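Local coordinates for GTPase activator-like protein (Chaetomium thermophilum, PDB 6SSH), which probably acts as a GTPase activator, the crystallised part being the Rap/Ran-GAP-type catalytic domain of a fungal TSC2 relative, at residues Asn57-Gly61 with Met94-His98; Asn101-Asn105 with Ala194-Leu199; Phe124-Tyr128 with Val160-Phe166; Pro135-Phe139 with Arg154-Val158. All coordinates share one frame; numbering follows the deposited sequence. Where two conformers were deposited one is given.

Interaction 1 (Asn57-Gly61 with Met94-His98); sequences NDMDG and MKKRH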
loop_
_atom_site.group_PDB
_atom_site.type_symbol
_atom_site.label_atom_id
_atom_site.label_comp_id
_atom_site.label_asym_id
_atom_site.label_seq_id
_atom_site.Cartn_x
_atom_site.Cartn_y
_atom_site.Cartn_z
ATOM N N ASN A 57 11.927 0.950 -19.232
ATOM C CA ASN A 57 11.143 0.105 -20.070
ATOM C C ASN A 57 9.791 -0.276 -19.563
ATOM O O ASN A 57 9.185 -1.224 -20.042
ATOM C CB ASN A 57 11.864 -1.259 -20.369
ATOM C CG ASN A 57 13.278 -1.126 -20.906
ATOM O OD1 ASN A 57 13.478 -0.671 -22.025
ATOM N ND2 ASN A 57 14.258 -1.594 -20.130
ATOM N N ASP A 58 9.282 0.453 -18.552
ATOM C CA ASP A 58 7.949 0.190 -17.991
ATOM C C ASP A 58 7.809 -1.221 -17.441
ATOM O O ASP A 58 6.716 -1.737 -17.350
ATOM C CB ASP A 58 6.821 0.486 -18.970
ATOM C CG ASP A 58 6.690 1.958 -19.329
ATOM O OD1 ASP A 58 7.004 2.808 -18.445
ATOM O OD2 ASP A 58 6.247 2.277 -20.483
ATOM N N MET A 59 8.905 -1.779 -16.956
ATOM C CA MET A 59 8.862 -3.118 -16.413
ATOM C C MET A 59 7.951 -3.214 -15.183
ATOM O O MET A 59 7.349 -4.269 -14.923
ATOM C CB MET A 59 10.284 -3.530 -16.010
ATOM C CG MET A 59 10.299 -4.923 -15.388
ATOM S SD MET A 59 12.024 -5.412 -15.047
ATOM C CE MET A 59 12.496 -4.469 -13.667
ATOM N N ASP A 60 7.868 -2.113 -14.421
ATOM C CA ASP A 60 7.038 -2.071 -13.224
ATOM C C ASP A 60 5.707 -1.366 -13.506
ATOM O O ASP A 60 4.996 -0.991 -12.548
ATOM C CB ASP A 60 7.780 -1.365 -12.105
ATOM C CG ASP A 60 9.010 -2.120 -11.700
ATOM O OD1 ASP A 60 8.931 -3.368 -11.486
ATOM O OD2 ASP A 60 10.096 -1.557 -11.646
ATOM N N GLY A 61 5.330 -1.204 -14.770
ATOM C CA GLY A 61 4.110 -0.524 -15.130
ATOM C C GLY A 61 4.392 0.850 -15.705
ATOM O O GLY A 61 5.452 1.404 -15.465
ATOM N N MET A 94 9.187 -9.642 -9.451
ATOM C CA MET A 94 9.389 -8.254 -9.821
ATOM C C MET A 94 8.500 -7.312 -8.974
ATOM O O MET A 94 8.851 -6.157 -8.781
ATOM C CB MET A 94 9.253 -8.048 -11.317
ATOM C CG MET A 94 10.280 -8.785 -12.144
ATOM S SD MET A 94 11.954 -8.283 -11.725
ATOM C CE MET A 94 12.776 -9.172 -12.961
ATOM N N LYS A 95 7.359 -7.806 -8.478
ATOM C CA LYS A 95 6.541 -7.004 -7.546
ATOM C C LYS A 95 7.051 -7.170 -6.131
ATOM O O LYS A 95 7.128 -6.173 -5.388
ATOM C CB LYS A 95 5.097 -7.432 -7.598
ATOM C CG LYS A 95 4.504 -7.395 -9.009
ATOM C CD LYS A 95 2.983 -7.384 -8.979
ATOM C CE LYS A 95 2.341 -7.657 -10.350
ATOM N NZ LYS A 95 0.881 -7.408 -10.356
ATOM N N LYS A 96 7.411 -8.365 -5.714
ATOM C CA LYS A 96 7.892 -8.634 -4.353
ATOM C C LYS A 96 9.107 -7.825 -4.036
ATOM O O LYS A 96 9.328 -7.430 -2.862
ATOM C CB LYS A 96 8.111 -10.133 -4.108
ATOM C CG LYS A 96 8.531 -10.586 -2.764
ATOM C CD LYS A 96 7.550 -10.215 -1.658
ATOM C CE LYS A 96 8.040 -10.526 -0.251
ATOM N NZ LYS A 96 8.137 -11.964 0.018
ATOM N N ARG A 97 9.963 -7.556 -5.028
ATOM C CA ARG A 97 11.208 -6.845 -4.750
ATOM C C ARG A 97 10.911 -5.442 -4.232
ATOM O O ARG A 97 11.773 -4.898 -3.491
ATOM C CB ARG A 97 12.143 -6.787 -5.961
ATOM C CG ARG A 97 11.753 -5.715 -7.007
ATOM C CD ARG A 97 12.710 -5.815 -8.211
ATOM N NE ARG A 97 12.828 -4.553 -8.931
ATOM C CZ ARG A 97 12.030 -4.171 -9.892
ATOM N NH1 ARG A 97 12.260 -3.031 -10.476
ATOM N NH2 ARG A 97 10.959 -4.849 -10.255
ATOM N N HIS A 98 9.784 -4.877 -4.594
ATOM C CA HIS A 98 9.417 -3.560 -4.056
ATOM C C HIS A 98 8.823 -3.693 -2.670
ATOM O O HIS A 98 9.387 -3.176 -1.710
ATOM C CB HIS A 98 8.461 -2.838 -4.981
ATOM C CG HIS A 98 8.995 -2.652 -6.345
ATOM N ND1 HIS A 98 10.073 -1.834 -6.577
ATOM C CD2 HIS A 98 8.573 -3.113 -7.529
ATOM C CE1 HIS A 98 10.328 -1.868 -7.893
ATOM N NE2 HIS A 98 9.446 -2.645 -8.476
HETATM O O HOH W 1 6.809 -5.005 -11.116
#

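Interaction 2 (Asn101-Asn105 with Ala194-Leu199); sequences NDFVN and ASVFSL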
loop_
_atom_site.group_PDB
_atom_site.type_symbol
_atom_site.label_atom_id
_atom_site.label_comp_id
_atom_site.label_asym_id
_atom_site.label_seq_id
_atom_site.Cartn_x
_atom_site.Cartn_y
_atom_site.Cartn_z
ATOM N N ASN A 101 10.949 -4.935 0.262
ATOM C CA ASN A 101 12.011 -4.024 0.691
ATOM C C ASN A 101 11.457 -2.708 1.233
ATOM O O ASN A 101 12.242 -1.802 1.465
ATOM C CB ASN A 101 13.009 -3.813 -0.450
ATOM C CG ASN A 101 13.910 -4.996 -0.577
ATOM O OD1 ASN A 101 14.716 -5.310 0.304
ATOM N ND2 ASN A 101 13.723 -5.735 -1.670
ATOM N N ASP A 102 10.133 -2.632 1.386
ATOM C CA ASP A 102 9.483 -1.437 1.952
ATOM C C ASP A 102 9.174 -1.700 3.394
ATOM O O ASP A 102 8.512 -2.669 3.760
ATOM C CB ASP A 102 8.220 -1.167 1.198
ATOM C CG ASP A 102 8.447 -0.676 -0.242
ATOM O OD1 ASP A 102 9.546 -0.195 -0.537
ATOM O OD2 ASP A 102 7.461 -0.744 -1.018
ATOM N N PHE A 103 9.612 -0.788 4.251
ATOM C CA PHE A 103 9.358 -0.933 5.685
ATOM C C PHE A 103 7.850 -0.910 5.949
ATOM O O PHE A 103 7.368 -1.583 6.866
ATOM C CB PHE A 103 10.077 0.173 6.473
ATOM C CG PHE A 103 11.597 0.094 6.447
ATOM C CD1 PHE A 103 12.266 -1.118 6.446
ATOM C CD2 PHE A 103 12.345 1.282 6.451
ATOM C CE1 PHE A 103 13.698 -1.147 6.448
ATOM C CE2 PHE A 103 13.740 1.269 6.505
ATOM C CZ PHE A 103 14.412 0.052 6.463
ATOM N N VAL A 104 7.130 -0.063 5.250
ATOM C CA VAL A 104 5.709 0.197 5.441
ATOM C C VAL A 104 4.942 -0.208 4.195
ATOM O O VAL A 104 5.329 0.181 3.088
ATOM C CB VAL A 104 5.478 1.700 5.711
ATOM C CG1 VAL A 104 4.025 1.965 5.954
ATOM C CG2 VAL A 104 6.352 2.148 6.902
ATOM N N ASN A 105 3.839 -0.951 4.387
ATOM C CA ASN A 105 2.926 -1.349 3.330
ATOM C C ASN A 105 1.499 -1.120 3.740
ATOM O O ASN A 105 1.137 -1.470 4.864
ATOM C CB ASN A 105 3.141 -2.849 2.936
ATOM C CG ASN A 105 4.408 -3.070 2.176
ATOM O OD1 ASN A 105 4.483 -2.739 1.004
ATOM N ND2 ASN A 105 5.388 -3.579 2.804
ATOM N N ALA A 194 4.760 6.104 10.115
ATOM C CA ALA A 194 5.361 4.770 10.179
ATOM C C ALA A 194 6.708 4.716 9.472
ATOM O O ALA A 194 7.617 4.002 9.931
ATOM C CB ALA A 194 4.419 3.751 9.568
ATOM N N SER A 195 6.823 5.433 8.373
ATOM C CA SER A 195 8.076 5.407 7.643
ATOM C C SER A 195 9.177 6.098 8.433
ATOM O O SER A 195 10.327 5.621 8.507
ATOM C CB SER A 195 7.895 6.086 6.291
ATOM O OG SER A 195 9.106 5.968 5.550
ATOM N N VAL A 196 8.864 7.247 9.042
ATOM C CA VAL A 196 9.821 7.943 9.860
ATOM C C VAL A 196 10.282 7.058 11.011
ATOM O O VAL A 196 11.487 6.925 11.308
ATOM C CB VAL A 196 9.292 9.309 10.292
ATOM C CG1 VAL A 196 10.214 9.972 11.246
ATOM C CG2 VAL A 196 9.057 10.197 9.062
ATOM N N PHE A 197 9.326 6.390 11.684
ATOM C CA PHE A 197 9.727 5.541 12.760
ATOM C C PHE A 197 10.580 4.363 12.269
ATOM O O PHE A 197 11.515 3.986 12.962
ATOM C CB PHE A 197 8.484 4.981 13.489
ATOM C CG PHE A 197 7.788 5.972 14.392
ATOM C CD1 PHE A 197 8.461 6.722 15.290
ATOM C CD2 PHE A 197 6.417 6.091 14.305
ATOM C CE1 PHE A 197 7.773 7.634 16.160
ATOM C CE2 PHE A 197 5.727 6.931 15.155
ATOM C CZ PHE A 197 6.386 7.709 16.009
ATOM N N SER A 198 10.227 3.826 11.108
ATOM C CA SER A 198 10.957 2.693 10.532
ATOM C C SER A 198 12.396 3.019 10.245
ATOM O O SER A 198 13.252 2.192 10.480
ATOM C CB SER A 198 10.295 2.232 9.266
ATOM O OG SER A 198 9.043 1.599 9.522
ATOM N N LEU A 199 12.668 4.250 9.827
ATOM C CA LEU A 199 14.053 4.610 9.586
ATOM C C LEU A 199 14.883 4.561 10.817
ATOM O O LEU A 199 16.047 4.187 10.803
ATOM C CB LEU A 199 14.128 5.972 8.912
ATOM C CG LEU A 199 13.597 5.984 7.494
ATOM C CD1 LEU A 199 13.416 7.428 7.026
ATOM C CD2 LEU A 199 14.526 5.229 6.556
#

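Interaction 3 (Phe124-Tyr128 with Val160-Phe166); sequences FNYVY and VMSQPGF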
loop_
_atom_site.group_PDB
_atom_site.type_symbol
_atom_site.label_atom_id
_atom_site.label_comp_id
_atom_site.label_asym_id
_atom_site.label_seq_id
_atom_site.Cartn_x
_atom_site.Cartn_y
_atom_site.Cartn_z
ATOM N N PHE A 124 12.197 -7.085 6.222
ATOM C CA PHE A 124 12.161 -5.605 6.153
ATOM C C PHE A 124 10.764 -5.028 6.290
ATOM O O PHE A 124 10.600 -3.801 6.441
ATOM C CB PHE A 124 12.843 -5.127 4.910
ATOM C CG PHE A 124 14.248 -5.645 4.765
ATOM C CD1 PHE A 124 14.596 -6.464 3.697
ATOM C CD2 PHE A 124 15.204 -5.385 5.747
ATOM C CE1 PHE A 124 15.871 -6.974 3.573
ATOM C CE2 PHE A 124 16.509 -5.905 5.622
ATOM C CZ PHE A 124 16.827 -6.706 4.532
ATOM N N ASN A 125 9.759 -5.866 6.429
ATOM C CA ASN A 125 8.416 -5.343 6.579
ATOM C C ASN A 125 8.143 -5.131 8.053
ATOM O O ASN A 125 8.025 -6.082 8.816
ATOM C CB ASN A 125 7.352 -6.243 6.012
ATOM C CG ASN A 125 7.243 -6.229 4.467
ATOM O OD1 ASN A 125 6.302 -6.832 3.958
ATOM N ND2 ASN A 125 8.101 -5.539 3.768
ATOM N N TYR A 126 8.097 -3.890 8.481
ATOM C CA TYR A 126 7.912 -3.573 9.881
ATOM C C TYR A 126 6.468 -3.258 10.203
ATOM O O TYR A 126 6.071 -3.560 11.328
ATOM C CB TYR A 126 8.723 -2.337 10.253
ATOM C CG TYR A 126 10.215 -2.474 10.065
ATOM C CD1 TYR A 126 10.839 -3.706 10.028
ATOM C CD2 TYR A 126 11.002 -1.339 9.986
ATOM C CE1 TYR A 126 12.232 -3.781 9.865
ATOM C CE2 TYR A 126 12.379 -1.407 9.788
ATOM C CZ TYR A 126 12.978 -2.623 9.736
ATOM O OH TYR A 126 14.362 -2.678 9.580
ATOM N N VAL A 127 5.716 -2.644 9.308
ATOM C CA VAL A 127 4.372 -2.122 9.563
ATOM C C VAL A 127 3.473 -2.399 8.393
ATOM O O VAL A 127 3.882 -2.128 7.236
ATOM C CB VAL A 127 4.415 -0.552 9.741
ATOM C CG1 VAL A 127 2.992 0.004 10.007
ATOM C CG2 VAL A 127 5.357 -0.155 10.895
ATOM N N TYR A 128 2.259 -2.869 8.666
ATOM C CA TYR A 128 1.171 -2.950 7.700
ATOM C C TYR A 128 0.038 -2.042 8.188
ATOM O O TYR A 128 -0.379 -2.097 9.363
ATOM C CB TYR A 128 0.636 -4.377 7.532
ATOM C CG TYR A 128 1.677 -5.334 6.996
ATOM C CD1 TYR A 128 2.269 -6.262 7.837
ATOM C CD2 TYR A 128 2.114 -5.231 5.670
ATOM C CE1 TYR A 128 3.206 -7.130 7.396
ATOM C CE2 TYR A 128 3.085 -6.105 5.215
ATOM C CZ TYR A 128 3.629 -7.005 6.083
ATOM O OH TYR A 128 4.631 -7.920 5.674
ATOM N N VAL A 160 -3.372 -0.805 12.374
ATOM C CA VAL A 160 -1.941 -0.882 12.145
ATOM C C VAL A 160 -1.471 -2.166 12.793
ATOM O O VAL A 160 -1.824 -2.467 13.981
ATOM C CB VAL A 160 -1.210 0.351 12.670
ATOM C CG1 VAL A 160 0.326 0.241 12.549
ATOM C CG2 VAL A 160 -1.707 1.576 12.031
ATOM N N MET A 161 -0.678 -2.951 12.065
ATOM C CA MET A 161 -0.095 -4.193 12.564
ATOM C C MET A 161 1.391 -4.088 12.404
ATOM O O MET A 161 1.853 -3.797 11.314
ATOM C CB MET A 161 -0.603 -5.414 11.814
ATOM C CG MET A 161 -2.065 -5.652 11.995
ATOM S SD MET A 161 -2.638 -7.086 11.108
ATOM C CE MET A 161 -1.521 -8.376 11.599
ATOM N N SER A 162 2.165 -4.242 13.456
ATOM C CA SER A 162 3.614 -4.055 13.344
ATOM C C SER A 162 4.380 -5.117 14.075
ATOM O O SER A 162 3.823 -5.859 14.926
ATOM C CB SER A 162 4.022 -2.687 13.876
ATOM O OG SER A 162 3.698 -2.558 15.259
ATOM N N GLN A 163 5.672 -5.212 13.770
ATOM C CA GLN A 163 6.531 -6.160 14.488
ATOM C C GLN A 163 6.467 -5.957 16.001
ATOM O O GLN A 163 6.221 -4.858 16.498
ATOM C CB GLN A 163 7.976 -5.945 14.069
ATOM C CG GLN A 163 8.256 -6.185 12.644
ATOM C CD GLN A 163 8.266 -7.606 12.317
ATOM O OE1 GLN A 163 8.229 -8.457 13.199
ATOM N NE2 GLN A 163 8.356 -7.907 11.026
ATOM N N PRO A 164 6.758 -7.002 16.793
ATOM C CA PRO A 164 6.817 -6.800 18.241
ATOM C C PRO A 164 7.892 -5.787 18.637
ATOM O O PRO A 164 8.976 -5.841 18.056
ATOM C CB PRO A 164 7.201 -8.179 18.781
ATOM C CG PRO A 164 6.788 -9.134 17.694
ATOM C CD PRO A 164 6.921 -8.405 16.396
ATOM N N GLY A 165 7.544 -4.860 19.504
ATOM C CA GLY A 165 8.474 -3.828 19.949
ATOM C C GLY A 165 8.464 -2.602 19.027
ATOM O O GLY A 165 9.087 -1.586 19.391
ATOM N N PHE A 166 7.727 -2.629 17.920
ATOM C CA PHE A 166 7.682 -1.484 17.021
ATOM C C PHE A 166 6.806 -0.423 17.664
ATOM O O PHE A 166 5.772 -0.724 18.254
ATOM C CB PHE A 166 7.151 -1.876 15.634
ATOM C CG PHE A 166 7.397 -0.818 14.611
ATOM C CD1 PHE A 166 6.474 0.172 14.426
ATOM C CD2 PHE A 166 8.577 -0.783 13.916
ATOM C CE1 PHE A 166 6.719 1.223 13.538
ATOM C CE2 PHE A 166 8.822 0.238 13.019
ATOM C CZ PHE A 166 7.925 1.204 12.802
#

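Interaction 4 (Pro135-Phe139 with Arg154-Val158); sequences PRVPF and RFVMV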
loop_
_atom_site.group_PDB
_atom_site.type_symbol
_atom_site.label_atom_id
_atom_site.label_comp_id
_atom_site.label_asym_id
_atom_site.label_seq_id
_atom_site.Cartn_x
_atom_site.Cartn_y
_atom_site.Cartn_z
ATOM N N PRO A 135 -19.577 -2.723 6.512
ATOM C CA PRO A 135 -20.917 -2.140 6.341
ATOM C C PRO A 135 -21.310 -1.150 7.449
ATOM O O PRO A 135 -22.298 -0.427 7.288
ATOM C CB PRO A 135 -21.829 -3.381 6.386
ATOM C CG PRO A 135 -21.101 -4.279 7.372
ATOM C CD PRO A 135 -19.637 -4.101 7.045
ATOM N N ARG A 136 -20.572 -1.161 8.545
ATOM C CA ARG A 136 -20.915 -0.328 9.693
ATOM C C ARG A 136 -20.878 1.169 9.332
ATOM O O ARG A 136 -20.028 1.633 8.563
ATOM C CB ARG A 136 -19.875 -0.618 10.784
ATOM C CG ARG A 136 -20.057 -0.188 12.230
ATOM C CD ARG A 136 -18.691 -0.498 12.953
ATOM N NE ARG A 136 -17.925 -1.596 12.314
ATOM C CZ ARG A 136 -16.864 -2.191 12.851
ATOM N NH1 ARG A 136 -16.410 -1.807 14.044
ATOM N NH2 ARG A 136 -16.270 -3.177 12.199
ATOM N N VAL A 137 -21.787 1.896 9.978
ATOM C CA VAL A 137 -21.779 3.348 9.973
ATOM C C VAL A 137 -21.715 3.733 11.470
ATOM O O VAL A 137 -22.419 3.156 12.280
ATOM C CB VAL A 137 -23.052 3.860 9.329
ATOM C CG1 VAL A 137 -23.207 5.414 9.515
ATOM C CG2 VAL A 137 -23.042 3.459 7.848
ATOM N N PRO A 138 -20.841 4.685 11.840
ATOM C CA PRO A 138 -20.788 5.103 13.259
ATOM C C PRO A 138 -22.159 5.439 13.758
ATOM O O PRO A 138 -22.946 6.134 13.122
ATOM C CB PRO A 138 -19.846 6.329 13.216
ATOM C CG PRO A 138 -19.112 6.251 11.999
ATOM C CD PRO A 138 -19.922 5.468 10.995
ATOM N N PHE A 139 -22.548 4.904 14.930
ATOM C CA PHE A 139 -23.936 4.894 15.304
ATOM C C PHE A 139 -24.491 6.322 15.459
ATOM O O PHE A 139 -25.648 6.583 15.179
ATOM C CB PHE A 139 -24.211 4.122 16.628
ATOM C CG PHE A 139 -25.672 3.926 16.879
ATOM C CD1 PHE A 139 -26.402 3.002 16.150
ATOM C CD2 PHE A 139 -26.374 4.679 17.867
ATOM C CE1 PHE A 139 -27.734 2.834 16.329
ATOM C CE2 PHE A 139 -27.713 4.517 18.046
ATOM C CZ PHE A 139 -28.411 3.574 17.296
ATOM N N ARG A 154 -19.899 5.965 3.639
ATOM C CA ARG A 154 -19.367 4.608 3.560
ATOM C C ARG A 154 -18.033 4.547 4.246
ATOM O O ARG A 154 -17.248 5.461 4.103
ATOM C CB ARG A 154 -19.320 4.179 2.110
ATOM C CG ARG A 154 -20.759 4.243 1.573
ATOM C CD ARG A 154 -20.969 3.407 0.359
ATOM N NE ARG A 154 -20.158 3.934 -0.704
ATOM C CZ ARG A 154 -19.173 3.279 -1.306
ATOM N NH1 ARG A 154 -18.927 2.008 -1.024
ATOM N NH2 ARG A 154 -18.509 3.893 -2.261
ATOM N N PHE A 155 -17.734 3.444 4.935
ATOM C CA PHE A 155 -16.636 3.394 5.877
ATOM C C PHE A 155 -15.770 2.179 5.714
ATOM O O PHE A 155 -16.223 1.147 5.134
ATOM C CB PHE A 155 -17.166 3.479 7.314
ATOM C CG PHE A 155 -17.904 4.760 7.601
ATOM C CD1 PHE A 155 -19.230 4.925 7.238
ATOM C CD2 PHE A 155 -17.230 5.810 8.233
ATOM C CE1 PHE A 155 -19.892 6.134 7.447
ATOM C CE2 PHE A 155 -17.888 7.023 8.458
ATOM C CZ PHE A 155 -19.205 7.177 8.063
ATOM N N VAL A 156 -14.554 2.290 6.234
ATOM C CA VAL A 156 -13.634 1.153 6.356
ATOM C C VAL A 156 -13.090 1.141 7.786
ATOM O O VAL A 156 -13.168 2.122 8.521
ATOM C CB VAL A 156 -12.459 1.236 5.376
ATOM C CG1 VAL A 156 -12.968 1.299 3.927
ATOM C CG2 VAL A 156 -11.595 2.422 5.667
ATOM N N MET A 157 -12.549 0.009 8.195
ATOM C CA MET A 157 -11.735 -0.132 9.360
ATOM C C MET A 157 -10.297 -0.000 9.004
ATOM O O MET A 157 -9.875 -0.542 7.973
ATOM C CB MET A 157 -12.002 -1.463 10.034
ATOM C CG MET A 157 -13.469 -1.660 10.433
ATOM S SD MET A 157 -14.235 -0.335 11.418
ATOM C CE MET A 157 -13.103 -0.366 12.776
ATOM N N VAL A 158 -9.528 0.714 9.804
ATOM C CA VAL A 158 -8.095 0.874 9.597
ATOM C C VAL A 158 -7.385 0.392 10.835
ATOM O O VAL A 158 -7.744 0.830 11.945
ATOM C CB VAL A 158 -7.664 2.354 9.314
ATOM C CG1 VAL A 158 -6.160 2.403 9.122
ATOM C CG2 VAL A 158 -8.380 2.897 8.114
HETATM O O HOH W 2 -19.766 1.521 5.768
#

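Interaction 1 (Asn57-Gly61 with Met94-His98)
Asp60 and Met94 bring the two backbones closest, with their CA atoms 7.4 Å apart, where a type I beta turn spanning Asp58 to Gly61 faces helix 93-99. In this Rap/Ran-GAP domain a carboxylate of the turn is held by two consecutive helix residues, by a salt bridge and a His-carboxylate hydrogen bond. Asp60, the third residue of the turn, meets the Arg97 guanidinium end-on and two-pronged: Arg97 NH2 donates to Asp60 OD1 over 2.8 Å and Arg97 NH1 to Asp60 OD2 over 2.9 Å. Both acceptors use their syn lone pairs, yet carboxylate and guanidinium planes are turned 32° apart, and each oxygen sits somewhat out of the guanidinium plane. His98 arrives from another direction. Its NE2 donates to Asp60 OD1 over 3.1 Å and nearly straight, 169° at the hydrogen; the oxygen lies in the ring plane of the imidazole, whereas NE2 approaches from above the carboxylate plane. Arg97 CG lies between its backbone N and carbonyl carbon (chi1 79°) and the chain then runs extended to NE, which brings NH2 also into a weak bond with Met94 O. Asp60 OD2 has a further donor in Asp54 N, which ties the carboxylate to its own loop. Several donors thus fix the rotation of this buried group and would be expected to stabilise its negative charge. A water donates to Asp60 OD1 over 2.7 Å and weakly to Met94 O. Met59 bends its methyl toward the guanidinium, CE lying 3.5 Å from Arg97 NH1.

Interaction 2 (Asn101-Asn105 with Ala194-Leu199)
Phe103 and Ser198 meet through their CB atoms, 3.5 Å apart. With CG anti to the carbonyl carbon (chi1 -67°), the Phe103 ring extends along the helix toward its C-terminal end. Ser198 CB lies obliquely beside it, whereas Leu199 CD2 reaches the rim near the ring plane, 4.0 Å from Phe103 CE2. The Phe103 and Leu199 side chains run at about a right angle to each other, and the leucine meets the phenyl through CD2. One residue on, Val104 points toward the helix. Its CG2 branch rests on the backbone, 3.6 Å from Ser195 N, and touches the methyl of Ala194, with Val104 CG2 to Ala194 CB at 3.7 Å; Val104 CG1 also comes near Ala194 CB, at 4.1 Å. The small side chains of Ala194, Ser195 and Ser198 probably allow this close approach. The hydroxyl of Ser198 is turned back into its own helix: OG donates to Ala194 O over 2.8 Å, and Ser198 N reaches that oxygen from the opposite face of the carbonyl plane. The other serine hydroxyl, Ser195 OG, is hydrogen-bonded to His3 ND1 on strand 2-10. No hydrogen bond joins the two segments, and the contact is chiefly apolar. Such an arrangement is typical of an alpha/beta domain, in which a helix, here 183-201, covers one face of a mixed sheet at the start of its strand 104-109.

Interaction 3 (Phe124-Tyr128 with Val160-Phe166)
Gln163 and Asn125 join the two segments just beyond the paired ends of their strands. Starting from Gln163 CB, which passes near Tyr126 O, the chain brings CG to 3.8 Å from Tyr126 CA, then bends (chi2 -74°) so that the amide turns along the neighbouring backbone. CD lies 3.8 Å from Asn125 O, and NE2 donates to that same Asn125 O over 2.9 Å, the acceptor close to the amide plane and the bond 163° at the hydrogen. Gln163 N adds a backbone bond to Tyr126 O. The ladder is antiparallel: Tyr128 and Met161 form a hydrogen-bonded pair, Tyr128 N to Met161 O and Met161 N to Tyr128 O, both 2.8 Å, next to the non-hydrogen-bonded pair Val127 and Ser162. A type II turn from Gln163 to Phe166 brings the Phe166 ring back against Val127. Val127 CG2 stands over one face of the ring in a CH-pi contact, offset toward the rim at CE1, 3.7 Å from the Phe166 centroid and only 3.3 Å from Phe166 CE1, which is tight. Phe166 CE2 meets Tyr126 CB at 3.8 Å. On the face bearing Tyr128, its hydroxyl donates to Asn125 OD1 over 2.6 Å. The Phe166 side of the sheet lies against helix 183-201, where Trp201 packs edge-to-face on both Phe166 and Tyr126, while strand 104-109 flanks strand 127-134 on the side away from 155-162.

Interaction 4 (Pro135-Phe139 with Arg154-Val158)
Arg136 is the first residue of 135-139 to engage strand 155-162, and it does so with both ends. Its carbonyl O lies 3.6 Å from Phe155 CB and accepts from a water at 2.8 Å; that water in turn accepts from Phe155 N, so a single molecule bridges the two backbones where no direct hydrogen bond forms. The side chain runs out with CG anti to the backbone N (chi1 -166°), then turns at a nearly eclipsed chi3 of -26°, laying the guanidinium flat over Met157. Met157 SD sits above the middle of that face, 3.5 Å from Arg136 CZ. Val137 follows with a looser contact, its CG1 4.0 Å from Phe155 CE1. Pro138 supplies a CH-pi interaction: CD stands almost over the centre of the Phe155 ring, 3.5 Å from the centroid and 12° off the ring normal. This is a surface contact, joining the loop after strand 127-134 to the next strand. Phe155 and Met157 also touch Ile177 of edge strand 176-179, which pairs with 155-162 on one side while strand 127-134 pairs on the other; Val156 and Val158 point to the opposite face, against helix 183-201.

Overall arrangement
Along the chain, interaction 1 closes before interaction 2 opens; interaction 3 falls between the two segments of interaction 2, and interaction 4 between those of interaction 3. Interactions 2 and 3 have centres only 9 Å apart and are joined by bonds between neighbouring strands 104-109 and 127-134, including Phe103 O to Tyr126 N. Interactions 3 and 4 share strand 155-162, but their centres lie 24 Å apart. One mixed sheet therefore links interactions 2, 3 and 4. Interaction 1, with its centre about 34 Å from that of interaction 4, ties helix 93-99 to the 57-61 turn; in Rap-GAP relatives the catalytic asparagine thumb comes from this part of the fold.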